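Local structure of magnesium and cobalt efflux protein CorC (Neisseria meningitidis, 2PLI) at residues Gly49-Glu54 and Arg80-Leu85. The protein probably takes part in magnesium and cobalt ion transport, and this chain is its transporter-associated (CorC-associated) domain, which carries bound zinc ions. Residues are numbered along the deposited sequence; the frame is centred on the assembly and turned at random.
Sequences GLVIQE and RRLHTL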
loop_
_atom_site.group_PDB
_atom_site.type_symbol
_atom_site.label_atom_id
_atom_site.label_comp_id
_atom_site.label_asym_id
_atom_site.label_seq_id
_atom_site.Cartn_x
_atom_site.Cartn_y
_atom_site.Cartn_z
ATOM N N GLY A 49 3.492 8.072 15.510
ATOM C CA GLY A 49 2.653 8.670 16.540
ATOM C C GLY A 49 2.260 7.712 17.634
ATOM O O GLY A 49 2.251 8.086 18.827
ATOM N N LEU A 50 1.931 6.481 17.261
ATOM C CA LEU A 50 1.573 5.475 18.219
ATOM C C LEU A 50 2.753 5.069 19.107
ATOM O O LEU A 50 2.609 4.917 20.321
ATOM C CB LEU A 50 0.985 4.274 17.494
ATOM C CG LEU A 50 0.279 3.262 18.367
ATOM C CD1 LEU A 50 -1.030 3.803 18.946
ATOM C CD2 LEU A 50 -0.031 2.049 17.547
ATOM N N VAL A 51 3.927 4.914 18.504
ATOM C CA VAL A 51 5.149 4.648 19.279
ATOM C C VAL A 51 5.417 5.760 20.264
ATOM O O VAL A 51 5.739 5.511 21.410
ATOM C CB VAL A 51 6.319 4.412 18.359
ATOM C CG1 VAL A 51 7.612 4.433 19.117
ATOM C CG2 VAL A 51 6.117 3.033 17.635
ATOM N N ILE A 52 5.308 7.002 19.830
ATOM C CA ILE A 52 5.549 8.150 20.713
ATOM C C ILE A 52 4.522 8.140 21.858
ATOM O O ILE A 52 4.880 8.424 23.017
ATOM C CB ILE A 52 5.519 9.447 19.901
ATOM C CG1 ILE A 52 6.743 9.573 18.977
ATOM C CG2 ILE A 52 5.458 10.665 20.802
ATOM C CD1 ILE A 52 6.652 10.695 17.955
ATOM N N GLN A 53 3.269 7.840 21.551
ATOM C CA GLN A 53 2.206 7.715 22.581
ATOM C C GLN A 53 2.565 6.675 23.627
ATOM O O GLN A 53 2.448 6.934 24.819
ATOM C CB GLN A 53 0.846 7.407 21.957
ATOM C CG GLN A 53 -0.296 6.945 22.935
ATOM C CD GLN A 53 -1.457 6.284 22.178
ATOM O OE1 GLN A 53 -2.035 6.892 21.272
ATOM N NE2 GLN A 53 -1.726 4.998 22.469
ATOM N N GLU A 54 2.981 5.499 23.182
ATOM C CA GLU A 54 3.243 4.379 24.089
ATOM C C GLU A 54 4.521 4.561 24.892
ATOM O O GLU A 54 4.577 4.139 26.050
ATOM C CB GLU A 54 3.338 3.079 23.337
ATOM C CG GLU A 54 2.024 2.651 22.705
ATOM C CD GLU A 54 1.024 2.133 23.720
ATOM O OE1 GLU A 54 1.419 1.436 24.680
ATOM O OE2 GLU A 54 -0.169 2.431 23.553
ATOM N N ARG A 80 13.740 16.407 16.199
ATOM C CA ARG A 80 12.440 16.854 15.695
ATOM C C ARG A 80 11.387 15.735 15.572
ATOM O O ARG A 80 10.253 15.867 16.042
ATOM C CB ARG A 80 12.639 17.528 14.339
ATOM C CG ARG A 80 13.330 18.878 14.382
ATOM C CD ARG A 80 12.395 19.981 14.973
ATOM N NE ARG A 80 11.170 20.187 14.188
ATOM C CZ ARG A 80 11.058 20.957 13.103
ATOM N NH1 ARG A 80 12.085 21.657 12.631
ATOM N NH2 ARG A 80 9.891 21.034 12.476
ATOM N N ARG A 81 11.800 14.625 14.980
ATOM C CA ARG A 81 10.932 13.610 14.459
ATOM C C ARG A 81 11.466 12.203 14.576
ATOM O O ARG A 81 12.683 11.965 14.542
ATOM C CB ARG A 81 10.599 13.878 12.976
ATOM C CG ARG A 81 9.817 15.129 12.760
ATOM C CD ARG A 81 9.204 15.175 11.393
ATOM N NE ARG A 81 8.474 16.432 11.257
ATOM C CZ ARG A 81 7.934 16.849 10.122
ATOM N NH1 ARG A 81 8.040 16.115 9.029
ATOM N NH2 ARG A 81 7.299 18.010 10.095
ATOM N N LEU A 82 10.527 11.261 14.674
ATOM C CA LEU A 82 10.829 9.852 14.570
ATOM C C LEU A 82 10.554 9.517 13.104
ATOM O O LEU A 82 9.448 9.774 12.611
ATOM C CB LEU A 82 9.845 9.098 15.493
ATOM C CG LEU A 82 9.744 7.602 15.405
ATOM C CD1 LEU A 82 11.084 6.925 15.575
ATOM C CD2 LEU A 82 8.708 7.115 16.443
ATOM N N HIS A 83 11.567 8.963 12.433
ATOM C CA HIS A 83 11.503 8.687 11.023
ATOM C C HIS A 83 11.294 7.219 10.612
ATOM O O HIS A 83 10.575 6.934 9.651
ATOM C CB HIS A 83 12.745 9.252 10.364
ATOM C CG HIS A 83 12.795 10.748 10.355
ATOM N ND1 HIS A 83 11.956 11.495 9.566
ATOM C CD2 HIS A 83 13.623 11.631 10.962
ATOM C CE1 HIS A 83 12.235 12.781 9.711
ATOM N NE2 HIS A 83 13.247 12.879 10.544
ATOM N N THR A 84 11.974 6.289 11.273
ATOM C CA THR A 84 11.966 4.885 10.874
ATOM C C THR A 84 11.988 3.975 12.070
ATOM O O THR A 84 12.687 4.233 13.062
ATOM C CB THR A 84 13.218 4.582 10.007
ATOM O OG1 THR A 84 13.348 5.651 9.024
ATOM C CG2 THR A 84 13.081 3.240 9.312
ATOM N N LEU A 85 11.268 2.876 11.919
ATOM C CA LEU A 85 11.182 1.817 12.934
ATOM C C LEU A 85 11.611 0.486 12.308
ATOM O O LEU A 85 11.472 0.292 11.113
ATOM C CB LEU A 85 9.736 1.677 13.397
ATOM C CG LEU A 85 9.115 2.918 14.056
ATOM C CD1 LEU A 85 7.644 2.814 14.073
ATOM C CD2 LEU A 85 9.723 3.084 15.480
#
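Leu82 meets Val51 and Ile52 through a single methyl: its CD2 lies 3.9 Å from Val51 CG1 and 4.0 Å from Ile52 CG1, within contact distance of the side chains of two successive helix residues. The Leu82 side chain runs roughly perpendicular to that of Val51 and antiparallel to that of Ile52, alongside it. The Leu82 torsion accounts for this reach, since CG stands anti to the backbone N (chi1 169°) while the CB already points at the helix. Val51 divides its two branches between two strand residues. CG1 serves Leu82, whereas CG2 runs tip to tip into Leu85 CD1 at 3.9 Å. Leu82 and Leu85 can both point inward, although three positions apart, because His83 and Thr84 form a classic beta bulge opposite Arg76, which adds a residue to the alternation. Through these inward leucines and Val51, helix 47-55 packs on one face of the antiparallel sheet of the transporter-associated domain, over strand 82-89, the middle one of five; the axes of helix 49-54 and strand 82-85 approach to 9.9 Å, with their N-to-C directions 97° apart. Val65 of strand 64-67 also touches Val51, and Leu82 also touches Val74 and Ala77 of strand 70-77, extending the apolar layer. Ile52, partly exposed, borders this layer, with Pro59 against it and zinc-binding His57 about 6 Å away, side chain to side chain.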